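Local atomic coordinates of uncharacterized protein YLR132C (Kluyveromyces marxianus, PDB entry 6PFQ), a protein that probably acts as an exoribonuclease of the 2H phosphodiesterase superfamily that trims the 3' end of U6 small nuclear RNA. Residues K21-M26 against P47-K52; N34-T39 against A184-D189; M67-A70 against E74-E77; R83-A88 against E135-R140; A160-L165 against S170-R175. All coordinates share one frame; numbering follows the deposited sequence.

Interaction 1: K21-M26 against P47-K52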
# COMPACT_ATOMS: atom_id res chain seq x y z
N LYS A 21 -14.97 -12.69 -6.25
CA LYS A 21 -14.72 -12.25 -7.62
C LYS A 21 -13.42 -11.45 -7.71
O LYS A 21 -12.64 -11.64 -8.65
CB LYS A 21 -15.87 -11.40 -8.14
CG LYS A 21 -15.58 -10.89 -9.55
CD LYS A 21 -16.79 -10.27 -10.23
CE LYS A 21 -16.61 -10.26 -11.75
NZ LYS A 21 -16.04 -11.55 -12.27
N GLN A 22 -13.18 -10.57 -6.75
CA GLN A 22 -11.94 -9.79 -6.78
C GLN A 22 -10.72 -10.70 -6.63
O GLN A 22 -9.67 -10.47 -7.25
CB GLN A 22 -12.01 -8.75 -5.66
CG GLN A 22 -13.12 -7.72 -5.90
CD GLN A 22 -13.30 -6.85 -4.71
OE1 GLN A 22 -13.29 -7.34 -3.58
NE2 GLN A 22 -13.40 -5.54 -4.93
N GLN A 23 -10.82 -11.73 -5.79
CA GLN A 23 -9.69 -12.65 -5.66
C GLN A 23 -9.37 -13.32 -6.99
O GLN A 23 -8.19 -13.46 -7.34
CB GLN A 23 -10.00 -13.71 -4.59
CG GLN A 23 -10.16 -13.13 -3.20
CD GLN A 23 -10.81 -14.15 -2.23
OE1 GLN A 23 -10.87 -15.34 -2.52
NE2 GLN A 23 -11.33 -13.66 -1.11
N GLN A 24 -10.41 -13.74 -7.73
CA GLN A 24 -10.20 -14.45 -9.00
C GLN A 24 -9.64 -13.53 -10.06
O GLN A 24 -8.83 -13.96 -10.91
CB GLN A 24 -11.52 -15.04 -9.51
CG GLN A 24 -12.20 -15.94 -8.52
CD GLN A 24 -13.54 -16.43 -9.04
OE1 GLN A 24 -13.84 -16.32 -10.24
NE2 GLN A 24 -14.36 -16.96 -8.15
N ILE A 25 -10.10 -12.27 -10.07
CA ILE A 25 -9.52 -11.28 -10.98
C ILE A 25 -8.04 -11.08 -10.65
O ILE A 25 -7.18 -11.06 -11.53
CB ILE A 25 -10.34 -9.98 -10.92
CG1 ILE A 25 -11.68 -10.25 -11.62
CG2 ILE A 25 -9.61 -8.80 -11.59
CD1 ILE A 25 -12.63 -9.14 -11.51
N MET A 26 -7.71 -10.99 -9.37
CA MET A 26 -6.30 -10.75 -9.07
C MET A 26 -5.44 -11.97 -9.41
O MET A 26 -4.32 -11.82 -9.89
CB MET A 26 -6.12 -10.34 -7.61
CG MET A 26 -6.64 -8.90 -7.29
SD MET A 26 -6.12 -7.66 -8.56
CE MET A 26 -4.31 -7.94 -8.52
N PRO A 47 1.67 -12.94 -5.11
CA PRO A 47 0.37 -12.28 -4.88
C PRO A 47 0.19 -11.94 -3.41
O PRO A 47 0.43 -12.77 -2.54
CB PRO A 47 -0.65 -13.33 -5.34
CG PRO A 47 0.12 -14.08 -6.41
CD PRO A 47 1.50 -14.24 -5.81
N LEU A 48 -0.22 -10.70 -3.13
CA LEU A 48 -0.42 -10.26 -1.74
C LEU A 48 -1.80 -10.57 -1.19
O LEU A 48 -2.05 -10.38 0.01
CB LEU A 48 -0.17 -8.74 -1.62
CG LEU A 48 1.29 -8.34 -1.80
CD1 LEU A 48 1.40 -6.79 -1.96
CD2 LEU A 48 2.05 -8.82 -0.56
N HIS A 49 -2.72 -11.02 -2.03
CA HIS A 49 -4.07 -11.29 -1.54
C HIS A 49 -4.27 -12.73 -1.08
O HIS A 49 -5.36 -13.07 -0.60
CB HIS A 49 -5.11 -10.95 -2.62
CG HIS A 49 -5.07 -11.82 -3.84
ND1 HIS A 49 -4.02 -11.79 -4.76
CD2 HIS A 49 -5.97 -12.70 -4.34
CE1 HIS A 49 -4.28 -12.64 -5.74
NE2 HIS A 49 -5.46 -13.20 -5.51
N ARG A 50 -3.25 -13.57 -1.18
CA ARG A 50 -3.40 -14.98 -0.85
C ARG A 50 -2.22 -15.44 -0.03
O ARG A 50 -1.10 -14.97 -0.20
CB ARG A 50 -3.49 -15.85 -2.11
CG ARG A 50 -4.81 -15.78 -2.81
CD ARG A 50 -4.89 -16.80 -3.94
NE ARG A 50 -6.15 -16.68 -4.67
CZ ARG A 50 -7.31 -17.20 -4.28
NH1 ARG A 50 -7.40 -17.89 -3.15
NH2 ARG A 50 -8.40 -17.04 -5.04
N GLY A 51 -2.49 -16.37 0.89
CA GLY A 51 -1.45 -17.03 1.63
C GLY A 51 -1.34 -18.48 1.16
O GLY A 51 -1.84 -18.86 0.11
N LYS A 52 -0.73 -19.30 2.02
CA LYS A 52 -0.64 -20.71 1.73
C LYS A 52 -2.03 -21.33 1.72
O LYS A 52 -2.94 -20.90 2.44
CB LYS A 52 0.25 -21.40 2.77
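Q23 on the helix and H49 on the loop mark the closest approach of the two backbones, with CA atoms 7.1 Å apart. Segment 21-26 is a turn of helix 20-39, while 47-52 leaves the short strand 46-47 as irregular chain and passes beside the helix. The imidazole of H49 bridges loop and helix; a histidine suits the place because its flat ring packs against aliphatic groups while NE2 donates. Its CG sits between the backbone N and the carbonyl carbon (chi1 66°), and the ring reaches the helix beside M26, whose CB packs over one face, 3.7 Å from the ring centroid, in a CH-pi contact. On the opposite face lies CG of R50, so the ring is sandwiched between two aliphatic groups. H49 NE2 gives a weak, bent hydrogen bond to Q23 O at 3.3 Å, but its stronger partner is D27 OD1, outside the two segments, which also pairs with R50 NE. R50 NH2 comes within 3.7 Å of Q23 CB, the two side chains crossing nearly at right angles. Q23 turns its amide nitrogen to L18 O instead. An alanine in place of H49 would probably leave a gap between M26 and the R50 chain and deprive D27 of a hydrogen-bond donor. In this 2H phosphodiesterase fold, the contact ties a loop to a helix, the H49 side chain about 9 Å from that of H60, a residue seen to bind UMP, though no UMP is bound here.

Interaction 2: N34-T39 against A184-D189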
# COMPACT_ATOMS: atom_id res chain seq x y z
N ASN A 34 3.16 -12.14 -14.33
CA ASN A 34 4.30 -13.01 -14.09
C ASN A 34 4.68 -13.81 -15.34
O ASN A 34 5.88 -14.10 -15.54
CB ASN A 34 4.00 -13.94 -12.91
CG ASN A 34 4.07 -13.21 -11.59
OD1 ASN A 34 4.79 -12.22 -11.46
ND2 ASN A 34 3.34 -13.69 -10.61
N ALA A 35 3.75 -14.06 -16.26
CA ALA A 35 4.14 -14.65 -17.54
C ALA A 35 5.08 -13.72 -18.30
O ALA A 35 6.04 -14.18 -18.92
CB ALA A 35 2.90 -14.97 -18.39
N VAL A 36 4.82 -12.41 -18.25
CA VAL A 36 5.74 -11.45 -18.83
C VAL A 36 7.08 -11.43 -18.08
O VAL A 36 8.15 -11.36 -18.70
CB VAL A 36 5.10 -10.05 -18.88
CG1 VAL A 36 6.09 -9.05 -19.42
CG2 VAL A 36 3.81 -10.08 -19.73
N MET A 37 7.06 -11.51 -16.75
CA MET A 37 8.34 -11.57 -16.03
C MET A 37 9.14 -12.80 -16.44
O MET A 37 10.35 -12.72 -16.69
CB MET A 37 8.13 -11.56 -14.50
CG MET A 37 7.32 -10.37 -13.97
SD MET A 37 8.14 -8.81 -14.33
CE MET A 37 7.28 -8.35 -15.85
N ASP A 38 8.48 -13.95 -16.56
CA ASP A 38 9.17 -15.17 -16.99
C ASP A 38 9.80 -15.00 -18.36
O ASP A 38 10.96 -15.37 -18.58
CB ASP A 38 8.19 -16.34 -17.05
CG ASP A 38 7.85 -16.88 -15.70
OD1 ASP A 38 8.62 -16.62 -14.76
OD2 ASP A 38 6.81 -17.57 -15.58
N THR A 39 9.02 -14.50 -19.32
CA THR A 39 9.53 -14.29 -20.67
C THR A 39 10.80 -13.46 -20.67
O THR A 39 11.74 -13.73 -21.42
CB THR A 39 8.47 -13.59 -21.51
OG1 THR A 39 7.39 -14.48 -21.72
CG2 THR A 39 9.04 -13.08 -22.82
N ALA A 184 4.64 -1.75 -17.52
CA ALA A 184 3.75 -0.78 -18.14
C ALA A 184 3.56 -1.04 -19.64
O ALA A 184 2.45 -0.88 -20.17
CB ALA A 184 4.29 0.64 -17.91
N THR A 185 4.61 -1.42 -20.34
CA THR A 185 4.49 -1.57 -21.80
C THR A 185 3.97 -2.94 -22.21
O THR A 185 3.26 -3.05 -23.22
CB THR A 185 5.84 -1.35 -22.49
OG1 THR A 185 6.75 -2.35 -22.05
CG2 THR A 185 6.43 -0.03 -22.14
N GLU A 186 4.31 -3.99 -21.47
CA GLU A 186 4.00 -5.35 -21.92
C GLU A 186 3.04 -6.11 -21.02
O GLU A 186 2.62 -7.20 -21.41
CB GLU A 186 5.29 -6.18 -22.07
CG GLU A 186 6.15 -5.75 -23.26
CD GLU A 186 7.32 -6.69 -23.52
OE1 GLU A 186 7.24 -7.88 -23.15
OE2 GLU A 186 8.33 -6.24 -24.10
N ALA A 187 2.69 -5.59 -19.83
CA ALA A 187 1.89 -6.37 -18.88
C ALA A 187 0.66 -5.61 -18.36
O ALA A 187 0.15 -5.93 -17.29
CB ALA A 187 2.75 -6.81 -17.70
N SER A 188 0.14 -4.66 -19.14
CA SER A 188 -0.95 -3.77 -18.74
C SER A 188 -2.34 -4.11 -19.31
O SER A 188 -3.28 -3.37 -19.01
CB SER A 188 -0.61 -2.33 -19.14
OG SER A 188 0.49 -1.89 -18.37
N ASP A 189 -2.50 -5.14 -20.13
CA ASP A 189 -3.76 -5.27 -20.87
C ASP A 189 -4.94 -5.61 -19.98
O ASP A 189 -6.09 -5.40 -20.39
CB ASP A 189 -3.66 -6.33 -21.99
CG ASP A 189 -2.66 -5.94 -23.08
OD1 ASP A 189 -2.15 -4.81 -23.07
OD2 ASP A 189 -2.38 -6.77 -23.96
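V36 points its two methyl groups at different parts of the opposing helix end: CG1 faces the side chain of E186, and CG2 faces the E186 carbonyl and A187 CB. With CG1 anti to the backbone N (chi1 177°), CG2 is left beside that nitrogen and meets E186 O at 3.5 Å. The same methyl lies 4.0 Å from A187 CB, a plain apolar touch between two small groups. CG1 rests 4.0 Å from E186 CB, near the start of a glutamate chain that runs obliquely past the valine. Branched and compact, valine suits this place because one residue can serve both neighbours without a long chain. The backbones come nearest at V36 and A187, whose CA atoms are 6.4 Å apart, a separation that the small alanine allows. Here helix 20-39, near its C-terminal end, meets the C-terminal end of helix 169-186 in the 2H phosphodiesterase fold, and A187 is the first residue to leave helical geometry. Beyond CG the E186 chain is extended, and its OE1 accepts a hydrogen bond from H40 NE2, just past the end of the first helix. A polar bond thus flanks the apolar touch. The backbone A187 O accepts from W102 NE1. M37, one residue after V36, turns instead to L179, L182 and V183 on the facing helix, leaving V36 at the more exposed margin of the helix pair.

Interaction 3: M67-A70 against E74-E77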
# COMPACT_ATOMS: atom_id res chain seq x y z
N MET A 67 5.68 5.68 11.98
CA MET A 67 5.86 6.81 12.89
C MET A 67 6.59 6.34 14.13
O MET A 67 6.11 5.47 14.85
CB MET A 67 4.52 7.45 13.26
CG MET A 67 3.81 8.05 12.05
SD MET A 67 2.21 8.83 12.46
CE MET A 67 1.15 7.41 12.72
N MET A 68 7.75 6.92 14.38
CA MET A 68 8.55 6.48 15.51
C MET A 68 8.45 7.54 16.59
O MET A 68 9.16 8.55 16.56
CB MET A 68 9.97 6.23 15.04
CG MET A 68 9.94 5.24 13.87
SD MET A 68 11.58 4.71 13.45
CE MET A 68 11.32 4.24 11.72
N PHE A 69 7.60 7.28 17.57
CA PHE A 69 7.43 8.25 18.64
C PHE A 69 8.54 8.12 19.67
O PHE A 69 9.15 7.06 19.85
CB PHE A 69 6.07 8.05 19.30
CG PHE A 69 4.91 8.21 18.34
CD1 PHE A 69 4.36 9.47 18.09
CD2 PHE A 69 4.37 7.11 17.69
CE1 PHE A 69 3.28 9.62 17.23
CE2 PHE A 69 3.30 7.26 16.82
CZ PHE A 69 2.77 8.52 16.58
N ALA A 70 8.75 9.23 20.41
CA ALA A 70 9.87 9.31 21.35
C ALA A 70 9.63 8.48 22.60
O ALA A 70 10.59 8.05 23.25
CB ALA A 70 10.15 10.77 21.71
N GLU A 74 4.17 10.22 24.21
CA GLU A 74 3.95 10.93 22.96
C GLU A 74 3.12 10.08 21.99
O GLU A 74 2.21 10.59 21.34
CB GLU A 74 5.29 11.35 22.34
CG GLU A 74 5.14 11.83 20.89
CD GLU A 74 6.46 11.92 20.12
OE1 GLU A 74 6.70 12.96 19.48
OE2 GLU A 74 7.25 10.95 20.14
N LEU A 75 3.39 8.77 21.95
CA LEU A 75 2.57 7.84 21.16
C LEU A 75 1.09 8.00 21.48
O LEU A 75 0.27 8.17 20.58
CB LEU A 75 3.01 6.40 21.43
CG LEU A 75 2.19 5.21 20.92
CD1 LEU A 75 2.56 4.82 19.52
CD2 LEU A 75 2.41 4.02 21.85
N GLU A 76 0.75 7.96 22.76
CA GLU A 76 -0.65 8.06 23.17
C GLU A 76 -1.21 9.46 22.91
O GLU A 76 -2.33 9.59 22.41
CB GLU A 76 -0.80 7.71 24.65
CG GLU A 76 -0.25 6.36 25.08
CD GLU A 76 -0.24 6.20 26.61
OE1 GLU A 76 -0.53 5.08 27.09
OE2 GLU A 76 0.04 7.19 27.33
N GLU A 77 -0.44 10.51 23.22
CA GLU A 77 -0.91 11.87 22.96
C GLU A 77 -1.24 12.04 21.48
O GLU A 77 -2.32 12.51 21.12
CB GLU A 77 0.15 12.90 23.37
CG GLU A 77 0.37 13.09 24.85
CD GLU A 77 -0.93 13.18 25.61
OE1 GLU A 77 -1.12 12.35 26.53
OE2 GLU A 77 -1.76 14.06 25.27
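F69 lays its ring against the first turns of helix 72-88, with L75 over one face and E74 at the edge. This is the tight side. L75 CA stands over the ring in a CH-pi contact, 3.9 Å from the centroid, and L75 CD1 touches F69 CD2 at 3.4 Å, the two side chains crossing at about a right angle. A flat phenyl suits the place because it can lie against helix backbone and a leucine branch together. At the ring edge E74 CG comes to 3.7 Å from F69 CD1, and the carboxylate plane stands 74° from that of the ring. F69 CG lies beside its own backbone N (chi1 -60°), which turns the ring towards the helix; P139 and M79 add to its surroundings. An alanine here would probably lose the cover over L75 and leave the E74 chain without the ring edge that it packs against.

The margin at A70 is exposed and much less filled: within the two segments its CB meets the E74 carboxylate. Further along the helix, E77 leads away to pair with R81. The strand-to-helix connection is nonetheless held by a polar link, since A70 N donates a hydrogen bond to E74 OE2, although its modelled length is improbably short and the exact geometry doubtful. The chemistry implies a division of labour: apolar contact with the ring sets the helix against the end of strand 59-68, while the carboxylate engages a backbone N-H of the connection.

Interaction 4: R83-A88 against E135-R140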
# COMPACT_ATOMS: atom_id res chain seq x y z
N ARG A 83 -6.92 9.86 16.35
CA ARG A 83 -8.19 9.15 16.42
C ARG A 83 -9.36 10.10 16.64
O ARG A 83 -10.37 10.05 15.92
CB ARG A 83 -8.15 8.12 17.57
N GLN A 84 -9.22 11.03 17.57
CA GLN A 84 -10.32 11.95 17.87
C GLN A 84 -10.63 12.84 16.68
O GLN A 84 -11.80 13.07 16.36
CB GLN A 84 -9.98 12.79 19.10
N GLU A 85 -9.59 13.38 16.03
CA GLU A 85 -9.83 14.25 14.90
C GLU A 85 -10.38 13.49 13.70
O GLU A 85 -11.18 14.05 12.93
CB GLU A 85 -8.56 15.01 14.54
CG GLU A 85 -8.25 16.16 15.49
CD GLU A 85 -7.53 17.31 14.81
OE1 GLU A 85 -7.70 17.46 13.58
OE2 GLU A 85 -6.80 18.07 15.49
N ILE A 86 -9.97 12.24 13.48
CA ILE A 86 -10.56 11.48 12.38
C ILE A 86 -12.04 11.23 12.65
O ILE A 86 -12.89 11.42 11.77
CB ILE A 86 -9.78 10.17 12.13
CG1 ILE A 86 -8.57 10.43 11.22
CG2 ILE A 86 -10.66 9.13 11.48
CD1 ILE A 86 -7.47 9.42 11.36
N ARG A 87 -12.38 10.85 13.88
CA ARG A 87 -13.79 10.69 14.26
C ARG A 87 -14.57 11.97 14.01
O ARG A 87 -15.70 11.93 13.53
CB ARG A 87 -13.91 10.26 15.72
N ALA A 88 -13.96 13.12 14.31
CA ALA A 88 -14.66 14.39 14.15
C ALA A 88 -14.85 14.78 12.69
O ALA A 88 -15.60 15.72 12.41
CB ALA A 88 -13.92 15.50 14.90
N GLU A 135 -0.41 14.48 9.11
CA GLU A 135 0.70 15.43 9.00
C GLU A 135 0.77 16.33 10.22
O GLU A 135 1.86 16.74 10.63
CB GLU A 135 0.54 16.28 7.74
N LYS A 136 -0.39 16.67 10.80
CA LYS A 136 -0.39 17.56 11.96
C LYS A 136 0.24 16.89 13.18
O LYS A 136 0.94 17.55 13.96
CB LYS A 136 -1.82 18.00 12.27
CG LYS A 136 -1.96 18.92 13.49
CD LYS A 136 -3.35 19.57 13.53
CE LYS A 136 -3.55 20.42 14.78
NZ LYS A 136 -5.01 20.63 15.04
N TYR A 137 -0.01 15.61 13.39
CA TYR A 137 0.37 14.96 14.64
C TYR A 137 1.56 14.01 14.53
O TYR A 137 2.02 13.52 15.56
CB TYR A 137 -0.82 14.20 15.23
CG TYR A 137 -1.92 15.16 15.62
CD1 TYR A 137 -1.74 16.04 16.69
CD2 TYR A 137 -3.13 15.21 14.93
CE1 TYR A 137 -2.72 16.94 17.04
CE2 TYR A 137 -4.13 16.11 15.29
CZ TYR A 137 -3.91 16.96 16.36
OH TYR A 137 -4.87 17.87 16.74
N LYS A 138 2.07 13.73 13.34
CA LYS A 138 3.09 12.70 13.28
C LYS A 138 4.41 13.21 13.87
O LYS A 138 4.62 14.42 13.95
CB LYS A 138 3.27 12.22 11.83
CG LYS A 138 4.00 13.18 10.94
CD LYS A 138 4.04 12.61 9.53
CE LYS A 138 4.52 13.67 8.55
NZ LYS A 138 6.02 13.67 8.50
N PRO A 139 5.25 12.32 14.40
CA PRO A 139 6.52 12.77 14.97
C PRO A 139 7.38 13.49 13.93
O PRO A 139 7.33 13.19 12.73
CB PRO A 139 7.20 11.48 15.44
CG PRO A 139 6.21 10.41 15.31
CD PRO A 139 5.10 10.86 14.42
N ARG A 140 8.16 14.45 14.41
CA ARG A 140 9.08 15.16 13.53
C ARG A 140 10.18 14.23 13.06
O ARG A 140 10.66 14.35 11.92
CB ARG A 140 9.66 16.39 14.24
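E85 reaches Y137 and K136 through a bend at chi2 (-148°), which swings its carboxylate across the gap between two helices of the 2H phosphodiesterase fold. K136 answers with a fully stretched chain, CG anti to its own N (chi1 179°), while the Y137 ring leaves with CG beside its backbone N. These torsions let three side chains meet where the backbones are far apart: the nearest CA atoms, those of E85 and Y137, are 10.2 Å from each other. The contact joins helix 72-88 to the C-terminal end of helix 121-137, and K138 is the first residue to leave helical geometry.

Glutamate suits the position because its length spans this separation and one oxygen can serve both partners. OE2 accepts a hydrogen bond from Y137 OH; the modelled separation is improbably short, so its precise length is doubtful. The carboxylate approaches the tyrosine at the ring edge, its plane 89° from that of the ring. The same OE2 forms a salt bridge with K136 NZ, so an ammonium and a phenol converge on one acceptor. The ammonium charge would probably stabilise the acid in its ionised form.

Although this is a surface contact, its apolar parts are not idle. The aliphatic chain of K136 runs alongside the tyrosine, with CG 3.9 Å above the centre of one ring face, and Y137 also packs on R81 and I82 of helix 72-88. At the far end of the lysine, K136 NZ approaches E85 OE2 from the syn side, that of the other carboxylate oxygen, at 3.2 Å.

Interaction 5: A160-L165 against S170-R175. Unlike the reference sequence in segment 170-175: V171 (reference Ile).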
# COMPACT_ATOMS: atom_id res chain seq x y z
N ALA A 160 7.82 -8.63 -5.37
CA ALA A 160 8.94 -9.40 -5.91
C ALA A 160 10.21 -9.07 -5.13
O ALA A 160 10.33 -7.98 -4.55
CB ALA A 160 9.18 -9.08 -7.38
N GLN A 161 11.15 -10.01 -5.11
CA GLN A 161 12.47 -9.75 -4.53
C GLN A 161 13.30 -8.93 -5.49
O GLN A 161 13.26 -9.13 -6.71
CB GLN A 161 13.19 -11.08 -4.23
CG GLN A 161 12.46 -11.88 -3.17
CD GLN A 161 13.14 -13.22 -2.85
OE1 GLN A 161 13.43 -13.50 -1.69
NE2 GLN A 161 13.36 -14.04 -3.86
N ASN A 162 14.06 -8.00 -4.95
CA ASN A 162 14.99 -7.23 -5.79
C ASN A 162 16.23 -8.09 -6.03
O ASN A 162 17.07 -8.24 -5.13
CB ASN A 162 15.34 -5.91 -5.11
CG ASN A 162 16.34 -5.08 -5.91
OD1 ASN A 162 16.70 -5.43 -7.06
ND2 ASN A 162 16.78 -3.96 -5.31
N ALA A 163 16.37 -8.63 -7.25
CA ALA A 163 17.55 -9.45 -7.55
C ALA A 163 18.84 -8.64 -7.50
O ALA A 163 19.92 -9.22 -7.32
CB ALA A 163 17.43 -10.09 -8.93
N TYR A 164 18.75 -7.32 -7.56
CA TYR A 164 19.95 -6.48 -7.68
C TYR A 164 20.27 -5.78 -6.38
O TYR A 164 21.06 -4.83 -6.37
CB TYR A 164 19.79 -5.47 -8.83
CG TYR A 164 19.49 -6.24 -10.08
CD1 TYR A 164 20.52 -6.71 -10.88
CD2 TYR A 164 18.17 -6.53 -10.45
CE1 TYR A 164 20.24 -7.46 -12.02
CE2 TYR A 164 17.88 -7.27 -11.59
CZ TYR A 164 18.93 -7.73 -12.37
OH TYR A 164 18.66 -8.45 -13.50
N LEU A 165 19.67 -6.25 -5.28
CA LEU A 165 19.79 -5.62 -3.97
C LEU A 165 21.23 -5.33 -3.57
O LEU A 165 21.52 -4.29 -2.98
CB LEU A 165 19.16 -6.53 -2.91
CG LEU A 165 19.35 -6.08 -1.46
CD1 LEU A 165 18.68 -4.70 -1.27
CD2 LEU A 165 18.70 -7.09 -0.54
N SER A 170 23.25 2.14 -8.67
CA SER A 170 22.85 2.59 -10.00
C SER A 170 22.40 1.41 -10.86
O SER A 170 21.52 1.56 -11.71
CB SER A 170 24.00 3.34 -10.67
OG SER A 170 25.01 2.43 -11.06
N VAL A 171 23.01 0.24 -10.68
CA VAL A 171 22.54 -0.95 -11.38
C VAL A 171 21.15 -1.35 -10.88
O VAL A 171 20.25 -1.65 -11.67
CB VAL A 171 23.55 -2.10 -11.23
CG1 VAL A 171 22.96 -3.39 -11.77
CG2 VAL A 171 24.85 -1.72 -11.96
N SER A 172 20.96 -1.38 -9.55
CA SER A 172 19.64 -1.71 -9.03
C SER A 172 18.59 -0.71 -9.50
O SER A 172 17.47 -1.09 -9.88
CB SER A 172 19.67 -1.77 -7.50
OG SER A 172 18.40 -2.15 -7.00
N ARG A 173 18.92 0.58 -9.49
CA ARG A 173 17.94 1.57 -9.93
C ARG A 173 17.64 1.42 -11.43
O ARG A 173 16.48 1.59 -11.86
CB ARG A 173 18.44 2.98 -9.59
CG ARG A 173 17.56 4.10 -10.21
CD ARG A 173 18.25 5.47 -10.16
NE ARG A 173 19.01 5.68 -8.91
CZ ARG A 173 20.33 5.82 -8.85
NH1 ARG A 173 21.06 5.78 -9.97
NH2 ARG A 173 20.93 6.01 -7.68
N GLN A 174 18.65 1.13 -12.24
CA GLN A 174 18.40 0.90 -13.66
C GLN A 174 17.47 -0.30 -13.88
O GLN A 174 16.57 -0.24 -14.73
CB GLN A 174 19.71 0.68 -14.42
N ARG A 175 17.68 -1.41 -13.16
CA ARG A 175 16.82 -2.57 -13.37
C ARG A 175 15.41 -2.30 -12.84
O ARG A 175 14.42 -2.79 -13.41
CB ARG A 175 17.43 -3.81 -12.72
CG ARG A 175 18.77 -4.27 -13.35
CD ARG A 175 18.65 -4.68 -14.82
NE ARG A 175 18.14 -6.04 -14.98
CZ ARG A 175 17.66 -6.55 -16.12
NH1 ARG A 175 17.62 -5.81 -17.22
NH2 ARG A 175 17.21 -7.80 -16.16
O HOH W 1 16.16 -3.52 -9.04
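Y164 meets the helix along its whole length, beginning at CB, which lies 3.9 Å from S172 CB. Here the backbones are close, and a serine is small enough to admit the tyrosine. Next along the ring, CD1 touches V171 CG1 at 4.2 Å, while CD2 touches R175 CB at 3.6 Å. Over the ring centre sits R175 CG, 3.5 Å from the centroid and almost on the ring normal, in a CH-pi contact. At the tip, Y164 OH accepts two weak hydrogen bonds from the same guanidinium, from R175 NE at 2.9 Å and from R175 NH2. Bends at chi2 (-63°) and chi3 fold the arginine back over the ring, bringing both nitrogens to the hydroxyl; the guanidinium plane stands 80° from the ring. Arginine suits the site because its aliphatic part can lie on the ring while its head reaches the phenol oxygen.

The backbone that presents the tyrosine is a type I beta turn from N162 to L165, overlaid by an Asx turn: N162 OD1 accepts from Y164 N, which lies above the carbonyl plane. It follows strand 154-161 and leads into helix 169-186, so the contact braces a strand-to-helix connection of the 2H phosphodiesterase fold. The other end of the N162 amide addresses the helix directly. ND2 donates a nearly straight bond, 168° at the hydrogen, to S172 OG, which lies close to the amide plane, and ND2 also bonds A110 O. A water donates to N162 OD1 and to S172 O, 2.9 Å from the latter, bridging turn and helix beside the direct bond.

How the interactions relate
The five contacts fall into two groups in the two halves of the molecule. Interactions 3 and 4 share helix 72-88, lie with centres about 11 Å apart and touch directly, P139 packing against F69 and M67. Interactions 1, 2 and 5 belong to the other half: 1 and 2 both use helix 20-39, and 2 and 5 both use helix 169-186, with centres about 17 to 26 Å apart and no direct touch. The centres of interactions 2 and 3 are about 42 Å apart. Along the chain, interaction 2 joins distant segments and encloses 3, 4 and 5, while its segments alternate with those of 1. The chain thus passes between halves, consistent with the bilobal 2H phosphodiesterase fold.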